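Local atomic coordinates of hydrolase, isochorismatase family (Pseudomonas putida, PDB entry 4L07), a protein that probably hydrolyses maleamate to maleate and ammonia, as a maleamate amidase of the isochorismatase family. Residues C149-V154 and E180-D185; T153-V158 and Q188-V193. All coordinates share one frame; numbering follows the deposited sequence.

Contacts 1 and 2 are neighbours on one flank of the parallel sheet, their centres about 7 Å apart. Both start from helix 146-159, which follows strand 138-144; Thr153 and Val154 belong to both. Farther along the chain, contact 1 uses the middle of helix 176-189, contact 2 Tyr190, in the turn from that helix to strand 192-194, outermost in the sheet of this chain. Helix 146-159 thus holds the next helix by a salt bridge and the turn after it by apolar packing. Tyr190 joins the two, packing against Arg151 NH1 and Asp185 O. Both contacts touch the second subunit, and each includes a sulfate held by Cys149 N of one subunit and Lys189 NZ of the other.

Contact 1 (C149-V154 and E180-D185); sequences CVRATV and EASLYD. With SO4 (sulfate ion), chain C.
Arg151 reaches from helix 146-159 to Asp185 on helix 176-189 and grips it end-on, both terminal nitrogens closing on one oxygen. Arg151 NH2 lies 2.9 Å from Asp185 OD2 and Arg151 NH1 3.1 Å from the same atom, which receives NH2 through its anti lone pair. OD2 is in the guanidinium plane, yet the carboxylate is turned 89° against that plane, so one oxygen takes both bonds of the salt bridge. A hydrogen bond to a neutral hydroxyl adds to it: Arg151 NH2 donates to Ser182 OG at 3.2 Å, also in plane. With CG anti to the backbone N (chi1 -175°) and a bend at chi2, Arg151 runs past the serine, its CD 3.5 Å from Ser182 OG. The two helices follow successive strands of the parallel alpha/beta sheet, 138-144 and 163-172, and this buried polar group joins them. With only an alanine here, the buried Asp185 carboxylate would probably be left without its countercharge and Ser182 OG without this donor. Arg151 of the second subunit comes close to this one, at the subunit interface. Near the start of helix 146-159, Cys149 N donates an almost straight bond (174°) to sulfate O2 at 2.8 Å; Thr145 and Arg174 also bind this ion, as does Lys189 of the second subunit.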
# COMPACT_ATOMS: atom_id res chain seq x y z
N CYS A 149 -10.82 -6.51 -13.35
CA CYS A 149 -10.46 -6.92 -11.99
C CYS A 149 -9.50 -8.12 -11.92
O CYS A 149 -8.61 -8.15 -11.07
CB CYS A 149 -11.72 -7.18 -11.17
N VAL A 150 -9.67 -9.10 -12.82
CA VAL A 150 -8.81 -10.29 -12.81
C VAL A 150 -7.37 -9.91 -13.16
O VAL A 150 -6.45 -10.20 -12.38
CB VAL A 150 -9.32 -11.40 -13.76
CG1 VAL A 150 -8.31 -12.54 -13.85
CG2 VAL A 150 -10.65 -11.93 -13.27
N ARG A 151 -7.18 -9.24 -14.30
CA ARG A 151 -5.83 -8.84 -14.72
C ARG A 151 -5.17 -7.96 -13.66
O ARG A 151 -3.99 -8.12 -13.36
CB ARG A 151 -5.85 -8.12 -16.06
CG ARG A 151 -4.45 -7.79 -16.58
CD ARG A 151 -4.41 -6.38 -17.14
NE ARG A 151 -3.06 -5.95 -17.53
CZ ARG A 151 -2.55 -6.13 -18.74
NH1 ARG A 151 -1.33 -5.72 -19.04
NH2 ARG A 151 -3.28 -6.73 -19.67
N ALA A 152 -5.93 -7.02 -13.11
CA ALA A 152 -5.40 -6.12 -12.07
C ALA A 152 -4.95 -6.88 -10.83
O ALA A 152 -3.91 -6.56 -10.22
CB ALA A 152 -6.44 -5.06 -11.71
N THR A 153 -5.73 -7.90 -10.46
CA THR A 153 -5.43 -8.74 -9.30
C THR A 153 -4.17 -9.56 -9.55
O THR A 153 -3.34 -9.73 -8.65
CB THR A 153 -6.64 -9.65 -8.97
OG1 THR A 153 -7.75 -8.83 -8.59
CG2 THR A 153 -6.33 -10.64 -7.84
N VAL A 154 -4.04 -10.05 -10.78
CA VAL A 154 -2.90 -10.86 -11.18
C VAL A 154 -1.60 -10.05 -11.12
O VAL A 154 -0.62 -10.51 -10.55
CB VAL A 154 -3.11 -11.48 -12.58
CG1 VAL A 154 -1.80 -11.99 -13.18
CG2 VAL A 154 -4.12 -12.60 -12.49
N GLU A 180 -8.77 -12.09 -24.46
CA GLU A 180 -7.57 -12.67 -25.09
C GLU A 180 -6.32 -11.81 -24.87
O GLU A 180 -5.24 -12.34 -24.59
CB GLU A 180 -7.80 -12.89 -26.59
CG GLU A 180 -8.87 -13.92 -26.92
CD GLU A 180 -8.51 -15.33 -26.50
OE1 GLU A 180 -9.43 -16.09 -26.12
OE2 GLU A 180 -7.31 -15.69 -26.55
N ALA A 181 -6.48 -10.49 -24.98
CA ALA A 181 -5.37 -9.56 -24.82
C ALA A 181 -4.78 -9.65 -23.41
O ALA A 181 -3.56 -9.68 -23.26
CB ALA A 181 -5.80 -8.14 -25.12
N SER A 182 -5.63 -9.72 -22.39
CA SER A 182 -5.13 -9.81 -21.02
C SER A 182 -4.48 -11.15 -20.72
O SER A 182 -3.46 -11.20 -20.04
CB SER A 182 -6.20 -9.46 -19.99
OG SER A 182 -6.14 -8.06 -19.70
N LEU A 183 -5.04 -12.24 -21.24
CA LEU A 183 -4.43 -13.55 -21.05
C LEU A 183 -3.06 -13.62 -21.70
O LEU A 183 -2.15 -14.24 -21.16
CB LEU A 183 -5.33 -14.68 -21.58
CG LEU A 183 -6.60 -14.94 -20.76
CD1 LEU A 183 -7.41 -16.06 -21.41
CD2 LEU A 183 -6.30 -15.27 -19.30
N TYR A 184 -2.91 -12.95 -22.84
CA TYR A 184 -1.61 -12.87 -23.49
C TYR A 184 -0.60 -12.14 -22.61
O TYR A 184 0.50 -12.66 -22.34
CB TYR A 184 -1.71 -12.21 -24.87
CG TYR A 184 -0.35 -12.02 -25.53
CD1 TYR A 184 0.30 -13.09 -26.13
CD2 TYR A 184 0.29 -10.78 -25.52
CE1 TYR A 184 1.55 -12.94 -26.73
CE2 TYR A 184 1.54 -10.61 -26.11
CZ TYR A 184 2.15 -11.69 -26.72
OH TYR A 184 3.39 -11.55 -27.31
N ASP A 185 -0.96 -10.94 -22.16
CA ASP A 185 -0.08 -10.15 -21.30
C ASP A 185 0.30 -10.89 -20.03
O ASP A 185 1.46 -10.83 -19.59
CB ASP A 185 -0.71 -8.81 -20.94
CG ASP A 185 -0.78 -7.83 -22.11
OD1 ASP A 185 -0.17 -8.07 -23.19
OD2 ASP A 185 -1.45 -6.80 -21.92
S SO4 C . -14.35 -5.17 -14.31
O1 SO4 C . -15.67 -5.48 -14.91
O2 SO4 C . -13.52 -6.38 -14.22
O3 SO4 C . -13.65 -4.18 -15.16
O4 SO4 C . -14.51 -4.59 -12.95

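Contact 2 (T153-V158 and Q188-V193). With SO4 (sulfate ion), chain E.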
# COMPACT_ATOMS: atom_id res chain seq x y z
N THR A 153 -5.73 -7.90 -10.46
CA THR A 153 -5.43 -8.74 -9.30
C THR A 153 -4.17 -9.56 -9.55
O THR A 153 -3.34 -9.73 -8.65
CB THR A 153 -6.64 -9.65 -8.97
OG1 THR A 153 -7.75 -8.83 -8.59
CG2 THR A 153 -6.33 -10.64 -7.84
N VAL A 154 -4.04 -10.05 -10.78
CA VAL A 154 -2.90 -10.86 -11.18
C VAL A 154 -1.60 -10.05 -11.12
O VAL A 154 -0.62 -10.51 -10.55
CB VAL A 154 -3.11 -11.48 -12.58
CG1 VAL A 154 -1.80 -11.99 -13.18
CG2 VAL A 154 -4.12 -12.60 -12.49
N VAL A 155 -1.62 -8.85 -11.69
CA VAL A 155 -0.46 -7.95 -11.63
C VAL A 155 -0.06 -7.69 -10.19
O VAL A 155 1.12 -7.83 -9.83
CB VAL A 155 -0.70 -6.63 -12.39
CG1 VAL A 155 0.41 -5.63 -12.11
CG2 VAL A 155 -0.81 -6.91 -13.89
N ASP A 156 -1.03 -7.33 -9.35
CA ASP A 156 -0.74 -7.09 -7.94
C ASP A 156 -0.24 -8.31 -7.17
O ASP A 156 0.63 -8.18 -6.31
CB ASP A 156 -1.94 -6.46 -7.22
CG ASP A 156 -1.84 -4.94 -7.15
OD1 ASP A 156 -0.80 -4.38 -7.57
OD2 ASP A 156 -2.80 -4.30 -6.67
N ALA A 157 -0.78 -9.49 -7.49
CA ALA A 157 -0.34 -10.72 -6.82
C ALA A 157 1.15 -11.00 -7.03
O ALA A 157 1.88 -11.25 -6.06
CB ALA A 157 -1.17 -11.92 -7.27
N VAL A 158 1.62 -10.92 -8.28
CA VAL A 158 3.04 -11.16 -8.56
C VAL A 158 3.90 -10.05 -7.97
O VAL A 158 4.96 -10.31 -7.39
CB VAL A 158 3.35 -11.35 -10.06
CG1 VAL A 158 4.61 -12.20 -10.24
CG2 VAL A 158 2.19 -12.02 -10.76
N GLN A 188 2.80 -13.74 -20.77
CA GLN A 188 4.11 -13.19 -21.08
C GLN A 188 4.82 -12.63 -19.85
O GLN A 188 6.02 -12.89 -19.65
CB GLN A 188 4.01 -12.12 -22.17
CG GLN A 188 3.62 -12.67 -23.54
CD GLN A 188 4.53 -13.80 -24.01
OE1 GLN A 188 4.06 -14.81 -24.53
NE2 GLN A 188 5.83 -13.64 -23.80
N LYS A 189 4.09 -11.90 -19.01
CA LYS A 189 4.72 -11.03 -18.01
C LYS A 189 4.45 -11.33 -16.54
O LYS A 189 5.26 -10.98 -15.68
CB LYS A 189 4.36 -9.56 -18.27
CG LYS A 189 4.67 -9.07 -19.67
CD LYS A 189 4.46 -7.57 -19.80
CE LYS A 189 4.68 -7.10 -21.23
NZ LYS A 189 4.35 -5.65 -21.40
N TYR A 190 3.31 -11.96 -16.25
CA TYR A 190 2.81 -11.96 -14.87
C TYR A 190 2.53 -13.31 -14.23
O TYR A 190 2.73 -13.47 -13.03
CB TYR A 190 1.57 -11.06 -14.74
CG TYR A 190 1.79 -9.66 -15.29
CD1 TYR A 190 2.79 -8.83 -14.78
CD2 TYR A 190 1.00 -9.18 -16.34
CE1 TYR A 190 2.99 -7.55 -15.29
CE2 TYR A 190 1.20 -7.91 -16.85
CZ TYR A 190 2.19 -7.10 -16.33
OH TYR A 190 2.38 -5.84 -16.85
N GLY A 191 2.05 -14.28 -15.00
CA GLY A 191 1.71 -15.57 -14.42
C GLY A 191 1.58 -16.64 -15.48
O GLY A 191 1.79 -16.36 -16.66
N ASP A 192 1.26 -17.86 -15.07
CA ASP A 192 0.99 -18.94 -16.02
C ASP A 192 -0.50 -19.10 -16.27
O ASP A 192 -1.27 -19.38 -15.35
CB ASP A 192 1.62 -20.26 -15.55
CG ASP A 192 3.05 -20.44 -16.05
OD1 ASP A 192 3.53 -19.59 -16.83
OD2 ASP A 192 3.70 -21.45 -15.67
N VAL A 193 -0.89 -18.93 -17.53
CA VAL A 193 -2.25 -19.19 -17.99
C VAL A 193 -2.38 -20.68 -18.28
O VAL A 193 -1.58 -21.26 -19.02
CB VAL A 193 -2.61 -18.34 -19.23
CG1 VAL A 193 -4.04 -18.63 -19.70
CG2 VAL A 193 -2.44 -16.86 -18.94
S SO4 E . 7.14 -3.48 -19.45
O1 SO4 E . 6.34 -2.24 -19.58
O2 SO4 E . 6.26 -4.66 -19.43
O3 SO4 E . 8.08 -3.59 -20.60
O4 SO4 E . 7.95 -3.41 -18.21
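Tyr190 presses against helix 146-159 just beyond the end of helix 176-189, where the chain turns toward strand 192-194. Tyr190 CB meets Val154 CG1 at 3.8 Å. From there chi1 of -52° sets CG beside the backbone N and lays the ring alongside Val155. Tyr190 CG is 4.0 Å from Val155 CG2, and the same methyl then covers the rest of the ring, CD2 and CE2 at the nearer side, with Tyr190 CZ at 3.9 Å toward the tip. Val155 CG2 sits over the ring centre, 3.7 Å from the Tyr190 centroid and 10° off the normal, a CH-pi contact on the face. The opposite face is covered by CB of Lys189, so the ring is held between two aliphatic groups. Lys189 itself runs out, extended beyond CG, to a sulfate whose O2 lies 2.9 Å from Lys189 NZ; Thr145, Arg174 and the backbone N of Cys149 of the second subunit bind this ion too, and Tyr190 packs on Gly148 of that subunit. A methyl on one face of the ring and a methylene on the other give dispersion without a directed bond, so between these two segments the turn is probably placed on helix 146-159 by shape and dispersion and not by polar pairing.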